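PDB 2AP3: conserved hypothetical protein from Staphylococcus aureus subsp. aureus, which is of unknown function but belongs to a family of putative cell-wall-binding lipoproteins and folds into an elongated bundle of long helices. Local coordinates for residues K23-I28 with K190-V195; K36-K41 with F82-D87; D119-E124 with T182-K187. One frame throughout, in Å; residues are numbered along the deposited sequence.

Contact 1 (K23-I28 with K190-V195); sequences KQVDKI and KEKQDV
This is a thin, partly buried helix-to-helix contact of the four-helix bundle, in which Lys192 of helix 157-195 reaches Val25 and Asp26 of helix 10-30. It joins the first and last helices of the chain, about 19 Å from the chain's centre, measured centre to centre. The two backbones stay well apart: the nearest CA atoms, those of Val25 and Lys192, are 9.8 Å from each other, and the segments bury just 90 Å² between them, both sides summed. The gap is spanned chiefly by the Lys192 side chain. Lys192 manages it with an unbroken extended chain: its CG lies anti to the carbonyl carbon and beside the backbone N (chi1 -79°), and every torsion beyond is close to 180°, which carries the amine well out from its helix toward helix 10-30. Val25 is buried and points toward it, and the two side chains meet tip to tip, with Val25 CG1 3.7 Å from Lys192 CE. The valine methyl thus meets the last methylene of the lysine, and the ammonium beyond it lies nearer the carboxylate of Asp26. Asp26 is exposed, and its CB does not aim at the other helix, but its carboxylate swings nearer. Around this bridge Lys192 also packs on Lys29, and one turn further on Val195 rests against Ile18, extending the same interface along helix 10-30. The ionic link is a loose salt bridge, with Asp26 OD2 3.6 Å from Lys192 NZ, and that same nitrogen is 4.0 Å from Val25 CG1.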
loop_
_atom_site.group_PDB
_atom_site.type_symbol
_atom_site.label_atom_id
_atom_site.label_comp_id
_atom_site.label_asym_id
_atom_site.label_seq_id
_atom_site.Cartn_x
_atom_site.Cartn_y
_atom_site.Cartn_z
ATOM N N LYS A 23 1.620 -9.669 -19.830
ATOM C CA LYS A 23 2.605 -8.602 -20.079
ATOM C C LYS A 23 2.109 -7.208 -19.690
ATOM O O LYS A 23 2.886 -6.383 -19.188
ATOM C CB LYS A 23 3.005 -8.587 -21.560
ATOM C CG LYS A 23 4.328 -7.872 -21.865
ATOM C CD LYS A 23 5.393 -8.865 -22.319
ATOM C CE LYS A 23 6.747 -8.184 -22.532
ATOM N NZ LYS A 23 7.528 -8.816 -23.642
ATOM N N GLN A 24 0.844 -6.921 -19.981
ATOM C CA GLN A 24 0.239 -5.654 -19.587
ATOM C C GLN A 24 0.171 -5.582 -18.062
ATOM O O GLN A 24 0.462 -4.536 -17.474
ATOM C CB GLN A 24 -1.135 -5.476 -20.229
ATOM C CG GLN A 24 -1.052 -5.176 -21.726
ATOM C CD GLN A 24 -2.308 -5.563 -22.505
ATOM O OE1 GLN A 24 -3.342 -5.908 -21.927
ATOM N NE2 GLN A 24 -2.218 -5.492 -23.835
ATOM N N VAL A 25 -0.167 -6.708 -17.433
ATOM C CA VAL A 25 -0.238 -6.798 -15.962
ATOM C C VAL A 25 1.137 -6.638 -15.314
ATOM O O VAL A 25 1.261 -6.026 -14.249
ATOM C CB VAL A 25 -0.939 -8.110 -15.486
ATOM C CG1 VAL A 25 -0.878 -8.242 -13.968
ATOM C CG2 VAL A 25 -2.399 -8.139 -15.953
ATOM N N ASP A 26 2.174 -7.166 -15.960
ATOM C CA ASP A 26 3.531 -7.047 -15.419
ATOM C C ASP A 26 4.164 -5.674 -15.648
ATOM O O ASP A 26 4.960 -5.222 -14.817
ATOM C CB ASP A 26 4.435 -8.188 -15.898
ATOM C CG ASP A 26 4.431 -9.375 -14.942
ATOM O OD1 ASP A 26 4.902 -10.460 -15.350
ATOM O OD2 ASP A 26 3.966 -9.231 -13.782
ATOM N N LYS A 27 3.796 -5.008 -16.746
ATOM C CA LYS A 27 4.257 -3.640 -17.017
ATOM C C LYS A 27 3.715 -2.708 -15.938
ATOM O O LYS A 27 4.429 -1.859 -15.412
ATOM C CB LYS A 27 3.791 -3.165 -18.398
ATOM C CG LYS A 27 4.268 -1.765 -18.783
ATOM C CD LYS A 27 5.681 -1.796 -19.348
ATOM C CE LYS A 27 6.301 -0.407 -19.400
ATOM N NZ LYS A 27 6.857 -0.005 -18.077
ATOM N N ILE A 28 2.441 -2.886 -15.620
ATOM C CA ILE A 28 1.797 -2.126 -14.561
ATOM C C ILE A 28 2.476 -2.394 -13.209
ATOM O O ILE A 28 2.689 -1.470 -12.422
ATOM C CB ILE A 28 0.286 -2.433 -14.513
ATOM C CG1 ILE A 28 -0.396 -1.855 -15.754
ATOM C CG2 ILE A 28 -0.350 -1.835 -13.277
ATOM C CD1 ILE A 28 -1.797 -2.377 -15.999
ATOM N N LYS A 190 -1.096 -16.437 -7.141
ATOM C CA LYS A 190 -1.734 -17.755 -7.330
ATOM C C LYS A 190 -2.576 -17.820 -8.613
ATOM O O LYS A 190 -2.539 -18.825 -9.337
ATOM C CB LYS A 190 -2.551 -18.200 -6.100
ATOM C CG LYS A 190 -4.018 -17.753 -6.085
ATOM C CD LYS A 190 -4.867 -18.574 -5.130
ATOM C CE LYS A 190 -6.345 -18.377 -5.434
ATOM N NZ LYS A 190 -7.232 -19.218 -4.575
ATOM N N GLU A 191 -3.323 -16.753 -8.893
ATOM C CA GLU A 191 -4.175 -16.719 -10.076
ATOM C C GLU A 191 -3.339 -16.645 -11.341
ATOM O O GLU A 191 -3.716 -17.211 -12.371
ATOM C CB GLU A 191 -5.185 -15.567 -10.014
ATOM C CG GLU A 191 -6.119 -15.607 -8.793
ATOM C CD GLU A 191 -7.035 -16.823 -8.744
ATOM O OE1 GLU A 191 -7.787 -16.952 -7.752
ATOM O OE2 GLU A 191 -7.028 -17.645 -9.687
ATOM N N LYS A 192 -2.195 -15.968 -11.251
ATOM C CA LYS A 192 -1.251 -15.884 -12.370
ATOM C C LYS A 192 -0.693 -17.248 -12.740
ATOM O O LYS A 192 -0.559 -17.557 -13.930
ATOM C CB LYS A 192 -0.107 -14.924 -12.050
ATOM C CG LYS A 192 -0.477 -13.463 -12.216
ATOM C CD LYS A 192 0.673 -12.578 -11.772
ATOM C CE LYS A 192 0.318 -11.112 -11.889
ATOM N NZ LYS A 192 1.440 -10.226 -11.443
ATOM N N GLN A 193 -0.361 -18.052 -11.726
ATOM C CA GLN A 193 0.156 -19.411 -11.925
ATOM C C GLN A 193 -0.854 -20.284 -12.676
ATOM O O GLN A 193 -0.489 -20.989 -13.623
ATOM C CB GLN A 193 0.509 -20.059 -10.585
ATOM C CG GLN A 193 1.920 -19.761 -10.067
ATOM C CD GLN A 193 2.271 -20.607 -8.847
ATOM O OE1 GLN A 193 1.640 -20.491 -7.798
ATOM N NE2 GLN A 193 3.282 -21.464 -8.985
ATOM N N ASP A 194 -2.122 -20.212 -12.264
ATOM C CA ASP A 194 -3.207 -20.943 -12.943
ATOM C C ASP A 194 -3.426 -20.469 -14.373
ATOM O O ASP A 194 -3.528 -21.286 -15.292
ATOM C CB ASP A 194 -4.521 -20.821 -12.165
ATOM C CG ASP A 194 -4.608 -21.790 -11.000
ATOM O OD1 ASP A 194 -3.570 -22.355 -10.589
ATOM O OD2 ASP A 194 -5.735 -21.986 -10.493
ATOM N N VAL A 195 -3.503 -19.150 -14.552
ATOM C CA VAL A 195 -3.739 -18.543 -15.862
ATOM C C VAL A 195 -2.617 -18.923 -16.832
ATOM O O VAL A 195 -2.862 -19.228 -18.004
ATOM C CB VAL A 195 -3.885 -17.001 -15.752
ATOM C CG1 VAL A 195 -3.771 -16.343 -17.108
ATOM C CG2 VAL A 195 -5.215 -16.635 -15.107
#

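Contact 2 (K36-K41 with F82-D87); sequences KTVGKK and FEKEED
Val38 meets Lys84 and Glu85 with both of its methyls, and its first torsion decides which methyl goes where: CG1 stands anti to the backbone N (chi1 169°) and CG2 anti to the carbonyl carbon, a fork that opens onto helix 61-96. Glu85 CB lies beside the valine, and with CG anti to the backbone N (chi1 173°) and the chain extended, the carboxylate is carried on beyond it. The CG2 branch makes the closest approach, 3.6 Å from Lys84 CB, and lies 4.0 Å from Glu85 N, against the backbone itself. The CG1 branch lies over the neighbouring part of the same surface, 4.1 Å from Glu85 CB and 4.3 Å from Phe82 CA. Relative to Val38, the Lys84 side chain slants across while that of Glu85 passes at about a right angle. This is antiparallel helix packing within the four-helix bundle, one valine meeting three residues of the partner: the axes of segments 36-41 and 82-87 approach to 8.9 Å at 162° between their directions, and the CA atoms of Val38 and Glu85 are 6.5 Å apart. Val38 is buried and supplies more than half of the 150 Å² lost between the segments. The polar ends turn elsewhere. Glu85 OE2 is hydrogen-bonded to His129 NE2 of helix 109-150, the helix that also receives the Phe82 ring against Tyr132 and Ala133. Lys84 NZ forms a salt bridge with Glu81 OE1, one turn back on its own helix. The Lys41 NZ and Lys84 NZ atoms lie 6.0 Å apart, a like-charge proximity probably eased by Glu81, whose side chain touches Lys41 as well as Val38.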
loop_
_atom_site.group_PDB
_atom_site.type_symbol
_atom_site.label_atom_id
_atom_site.label_comp_id
_atom_site.label_asym_id
_atom_site.label_seq_id
_atom_site.Cartn_x
_atom_site.Cartn_y
_atom_site.Cartn_z
ATOM N N LYS A 36 8.170 1.015 -3.607
ATOM C CA LYS A 36 9.267 0.516 -2.784
ATOM C C LYS A 36 10.127 1.659 -2.225
ATOM O O LYS A 36 10.522 1.642 -1.057
ATOM C CB LYS A 36 10.136 -0.474 -3.567
ATOM C CG LYS A 36 9.463 -1.817 -3.826
ATOM C CD LYS A 36 9.226 -2.607 -2.541
ATOM C CE LYS A 36 8.857 -4.054 -2.864
ATOM N NZ LYS A 36 8.326 -4.769 -1.669
ATOM N N THR A 37 10.376 2.676 -3.050
ATOM C CA THR A 37 11.159 3.845 -2.633
ATOM C C THR A 37 10.414 4.610 -1.545
ATOM O O THR A 37 11.020 5.055 -0.550
ATOM C CB THR A 37 11.422 4.774 -3.841
ATOM O OG1 THR A 37 12.108 4.030 -4.851
ATOM C CG2 THR A 37 12.311 5.965 -3.440
ATOM N N VAL A 38 9.101 4.752 -1.712
ATOM C CA VAL A 38 8.267 5.366 -0.651
ATOM C C VAL A 38 8.423 4.623 0.686
ATOM O O VAL A 38 8.614 5.229 1.748
ATOM C CB VAL A 38 6.766 5.379 -1.060
ATOM C CG1 VAL A 38 5.889 5.761 0.127
ATOM C CG2 VAL A 38 6.559 6.306 -2.261
ATOM N N GLY A 39 8.321 3.301 0.643
ATOM C CA GLY A 39 8.510 2.486 1.840
ATOM C C GLY A 39 9.843 2.708 2.513
ATOM O O GLY A 39 9.900 2.799 3.737
ATOM N N LYS A 40 10.913 2.799 1.724
ATOM C CA LYS A 40 12.231 3.088 2.307
ATOM C C LYS A 40 12.278 4.471 2.956
ATOM O O LYS A 40 12.828 4.641 4.039
ATOM C CB LYS A 40 13.331 2.947 1.267
ATOM C CG LYS A 40 13.559 1.513 0.862
ATOM C CD LYS A 40 14.618 1.439 -0.224
ATOM C CE LYS A 40 14.674 0.055 -0.847
ATOM N NZ LYS A 40 15.895 -0.046 -1.712
ATOM N N LYS A 41 11.680 5.460 2.291
ATOM C CA LYS A 41 11.727 6.830 2.797
ATOM C C LYS A 41 10.902 6.938 4.085
ATOM O O LYS A 41 11.311 7.586 5.043
ATOM C CB LYS A 41 11.195 7.793 1.740
ATOM C CG LYS A 41 12.149 7.964 0.561
ATOM C CD LYS A 41 13.313 8.881 0.868
ATOM C CE LYS A 41 14.422 8.734 -0.176
ATOM N NZ LYS A 41 13.969 8.866 -1.592
ATOM N N PHE A 82 3.702 9.270 1.855
ATOM C CA PHE A 82 2.719 8.236 1.529
ATOM C C PHE A 82 1.815 8.613 0.351
ATOM O O PHE A 82 1.340 7.737 -0.357
ATOM C CB PHE A 82 1.915 7.856 2.762
ATOM C CG PHE A 82 1.002 6.692 2.563
ATOM C CD1 PHE A 82 1.515 5.416 2.367
ATOM C CD2 PHE A 82 -0.364 6.862 2.567
ATOM C CE1 PHE A 82 0.651 4.331 2.201
ATOM C CE2 PHE A 82 -1.243 5.782 2.390
ATOM C CZ PHE A 82 -0.713 4.519 2.200
ATOM N N GLU A 83 1.605 9.911 0.131
ATOM C CA GLU A 83 0.811 10.368 -1.030
ATOM C C GLU A 83 1.344 9.753 -2.320
ATOM O O GLU A 83 0.557 9.447 -3.224
ATOM C CB GLU A 83 0.870 11.885 -1.180
ATOM C CG GLU A 83 0.143 12.638 -0.079
ATOM C CD GLU A 83 0.084 14.152 -0.328
ATOM O OE1 GLU A 83 0.055 14.579 -1.518
ATOM O OE2 GLU A 83 0.072 14.917 0.649
ATOM N N LYS A 84 2.670 9.639 -2.430
ATOM C CA LYS A 84 3.281 9.073 -3.637
ATOM C C LYS A 84 2.817 7.628 -3.865
ATOM O O LYS A 84 2.605 7.217 -5.010
ATOM C CB LYS A 84 4.810 9.164 -3.589
ATOM C CG LYS A 84 5.357 10.587 -3.581
ATOM C CD LYS A 84 6.840 10.551 -3.245
ATOM C CE LYS A 84 7.421 11.931 -3.033
ATOM N NZ LYS A 84 8.889 11.892 -2.696
ATOM N N GLU A 85 2.672 6.857 -2.786
ATOM C CA GLU A 85 2.149 5.476 -2.892
ATOM C C GLU A 85 0.692 5.498 -3.343
ATOM O O GLU A 85 0.291 4.760 -4.241
ATOM C CB GLU A 85 2.318 4.696 -1.577
ATOM C CG GLU A 85 1.630 3.309 -1.618
ATOM C CD GLU A 85 1.972 2.419 -0.425
ATOM O OE1 GLU A 85 3.013 2.669 0.244
ATOM O OE2 GLU A 85 1.171 1.481 -0.138
ATOM N N GLU A 86 -0.096 6.377 -2.738
ATOM C CA GLU A 86 -1.496 6.510 -3.112
ATOM C C GLU A 86 -1.621 6.873 -4.574
ATOM O O GLU A 86 -2.433 6.263 -5.298
ATOM C CB GLU A 86 -2.167 7.569 -2.250
ATOM C CG GLU A 86 -2.237 7.147 -0.776
ATOM C CD GLU A 86 -2.964 8.189 0.036
ATOM O OE1 GLU A 86 -2.347 9.221 0.421
ATOM O OE2 GLU A 86 -4.170 7.987 0.253
ATOM N N ASP A 87 -0.809 7.834 -5.014
ATOM C CA ASP A 87 -0.831 8.301 -6.409
ATOM C C ASP A 87 -0.417 7.178 -7.359
ATOM O O ASP A 87 -0.961 7.052 -8.454
ATOM C CB ASP A 87 0.069 9.537 -6.602
ATOM C CG ASP A 87 -0.473 10.805 -5.897
ATOM O OD1 ASP A 87 -1.644 10.853 -5.473
ATOM O OD2 ASP A 87 0.299 11.786 -5.795
#

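Contact 3 (D119-E124 with T182-K187); sequences DDVLKE and TKVLNK
Consecutive helices 109-150 and 157-195 form an antiparallel helical hairpin within the bundle, and segments 119-124 and 182-187 pack against each other partway along it through Val121, Val184 and Lys187. The segment axes come within 9.3 Å of each other at 159° between their directions, and 191 Å² is buried in all. Val121, buried and aimed at the partner, sets both methyls against the aliphatic part of Lys187. Because the lysine leaves its helix with CG anti to the backbone N (chi1 -166°) and stays extended, it passes at about a right angle to the valine and presents its methylenes in sequence: CG1 of Val121 is 3.9 Å from Lys187 CG, and CG2 of Val121 is 3.9 Å from Lys187 CE. Although Lys187 is exposed, it meets the valine through its methylenes. The same CG1 methyl of Val121 also meets Val184, whose CG2 is 4.0 Å from it. Val188 and Glu191 continue the surface against Val121, and Leu128 packs on Val184. Glu124 contributes its aliphatic base, with Val184 CG2 4.2 Å from Glu124 CB. The same Val184 methyl also abuts the backbone, 3.8 Å from Val121 O.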
loop_
_atom_site.group_PDB
_atom_site.type_symbol
_atom_site.label_atom_id
_atom_site.label_comp_id
_atom_site.label_asym_id
_atom_site.label_seq_id
_atom_site.Cartn_x
_atom_site.Cartn_y
_atom_site.Cartn_z
ATOM N N ASP A 119 -8.411 -11.007 -13.039
ATOM C CA ASP A 119 -8.915 -9.621 -13.081
ATOM C C ASP A 119 -9.701 -9.237 -11.844
ATOM O O ASP A 119 -9.625 -8.106 -11.369
ATOM C CB ASP A 119 -9.820 -9.394 -14.292
ATOM C CG ASP A 119 -9.064 -8.991 -15.521
ATOM O OD1 ASP A 119 -7.876 -8.604 -15.415
ATOM O OD2 ASP A 119 -9.676 -9.073 -16.620
ATOM N N ASP A 120 -10.481 -10.177 -11.333
ATOM C CA ASP A 120 -11.273 -9.912 -10.148
ATOM C C ASP A 120 -10.412 -9.770 -8.906
ATOM O O ASP A 120 -10.733 -8.981 -8.033
ATOM C CB ASP A 120 -12.329 -10.998 -9.946
ATOM C CG ASP A 120 -13.406 -10.962 -11.008
ATOM O OD1 ASP A 120 -13.629 -9.897 -11.625
ATOM O OD2 ASP A 120 -14.049 -12.007 -11.219
ATOM N N VAL A 121 -9.335 -10.548 -8.838
ATOM C CA VAL A 121 -8.407 -10.481 -7.717
ATOM C C VAL A 121 -7.592 -9.198 -7.792
ATOM O O VAL A 121 -7.331 -8.583 -6.761
ATOM C CB VAL A 121 -7.521 -11.757 -7.612
ATOM C CG1 VAL A 121 -6.518 -11.671 -6.451
ATOM C CG2 VAL A 121 -8.424 -12.967 -7.405
ATOM N N LEU A 122 -7.235 -8.778 -9.007
ATOM C CA LEU A 122 -6.567 -7.490 -9.182
ATOM C C LEU A 122 -7.495 -6.340 -8.777
ATOM O O LEU A 122 -7.056 -5.395 -8.107
ATOM C CB LEU A 122 -6.036 -7.328 -10.615
ATOM C CG LEU A 122 -4.785 -8.153 -10.932
ATOM C CD1 LEU A 122 -4.630 -8.377 -12.441
ATOM C CD2 LEU A 122 -3.518 -7.505 -10.383
ATOM N N LYS A 123 -8.776 -6.428 -9.142
ATOM C CA LYS A 123 -9.789 -5.489 -8.639
ATOM C C LYS A 123 -9.832 -5.464 -7.102
ATOM O O LYS A 123 -9.877 -4.397 -6.497
ATOM C CB LYS A 123 -11.186 -5.810 -9.214
ATOM C CG LYS A 123 -11.341 -5.353 -10.649
ATOM C CD LYS A 123 -12.358 -6.170 -11.435
ATOM C CE LYS A 123 -12.265 -5.816 -12.910
ATOM N NZ LYS A 123 -13.159 -6.620 -13.793
ATOM N N GLU A 124 -9.776 -6.636 -6.476
ATOM C CA GLU A 124 -9.793 -6.714 -5.014
ATOM C C GLU A 124 -8.519 -6.069 -4.432
ATOM O O GLU A 124 -8.566 -5.446 -3.351
ATOM C CB GLU A 124 -9.939 -8.165 -4.539
ATOM C CG GLU A 124 -10.286 -8.291 -3.059
ATOM C CD GLU A 124 -11.303 -7.242 -2.603
ATOM O OE1 GLU A 124 -12.467 -7.287 -3.054
ATOM O OE2 GLU A 124 -10.936 -6.358 -1.803
ATOM N N THR A 182 -1.640 -8.012 2.218
ATOM C CA THR A 182 -0.544 -8.938 1.920
ATOM C C THR A 182 -1.101 -10.261 1.395
ATOM O O THR A 182 -0.564 -10.827 0.421
ATOM C CB THR A 182 0.376 -9.126 3.147
ATOM O OG1 THR A 182 0.938 -7.859 3.517
ATOM C CG2 THR A 182 1.524 -10.094 2.836
ATOM N N LYS A 183 -2.191 -10.732 2.007
ATOM C CA LYS A 183 -2.912 -11.901 1.497
ATOM C C LYS A 183 -3.330 -11.751 0.032
ATOM O O LYS A 183 -3.178 -12.695 -0.750
ATOM C CB LYS A 183 -4.139 -12.236 2.352
ATOM C CG LYS A 183 -3.843 -13.051 3.600
ATOM C CD LYS A 183 -5.092 -13.818 4.005
ATOM C CE LYS A 183 -4.921 -14.553 5.328
ATOM N NZ LYS A 183 -6.166 -15.288 5.685
ATOM N N VAL A 184 -3.847 -10.579 -0.348
ATOM C CA VAL A 184 -4.359 -10.408 -1.715
ATOM C C VAL A 184 -3.210 -10.340 -2.720
ATOM O O VAL A 184 -3.344 -10.815 -3.853
ATOM C CB VAL A 184 -5.335 -9.198 -1.873
ATOM C CG1 VAL A 184 -4.602 -7.869 -1.812
ATOM C CG2 VAL A 184 -6.108 -9.311 -3.191
ATOM N N LEU A 185 -2.078 -9.779 -2.302
ATOM C CA LEU A 185 -0.922 -9.713 -3.189
ATOM C C LEU A 185 -0.463 -11.136 -3.489
ATOM O O LEU A 185 -0.049 -11.440 -4.616
ATOM C CB LEU A 185 0.208 -8.881 -2.593
ATOM C CG LEU A 185 -0.060 -7.379 -2.381
ATOM C CD1 LEU A 185 1.169 -6.688 -1.766
ATOM C CD2 LEU A 185 -0.491 -6.721 -3.701
ATOM N N ASN A 186 -0.568 -12.006 -2.487
ATOM C CA ASN A 186 -0.289 -13.437 -2.685
ATOM C C ASN A 186 -1.291 -14.134 -3.593
ATOM O O ASN A 186 -0.904 -14.923 -4.461
ATOM C CB ASN A 186 -0.166 -14.162 -1.345
ATOM C CG ASN A 186 1.053 -13.715 -0.562
ATOM O OD1 ASN A 186 2.032 -13.235 -1.140
ATOM N ND2 ASN A 186 1.004 -13.871 0.753
ATOM N N LYS A 187 -2.575 -13.839 -3.403
ATOM C CA LYS A 187 -3.618 -14.419 -4.238
ATOM C C LYS A 187 -3.445 -13.996 -5.699
ATOM O O LYS A 187 -3.736 -14.783 -6.613
ATOM C CB LYS A 187 -5.005 -14.041 -3.720
ATOM C CG LYS A 187 -6.149 -14.869 -4.311
ATOM C CD LYS A 187 -7.492 -14.375 -3.800
ATOM C CE LYS A 187 -8.630 -15.247 -4.307
ATOM N NZ LYS A 187 -9.874 -14.994 -3.520
#

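Overall arrangement
Contacts 1 and 3 share helix 157-195, on the same side of the chain's centre, and they touch: Glu191 CG packs 3.8 Å from Val121 CG2, and Val25 CG1 4.1 Å from Leu122 CD1. Contact 2 joins helices 33-50 and 61-96 and touches neither; its centre lies about 23 Å from that of contact 1 and 20 Å from that of contact 3. All three are partly buried, and each pairs at least one buried valine with more exposed residues. Contact 2, nearest the chain's centre, and contact 3 pair antiparallel helices through apolar packing. Contact 1, the most peripheral, spans widely separated backbones and alone has a salt bridge between its segments.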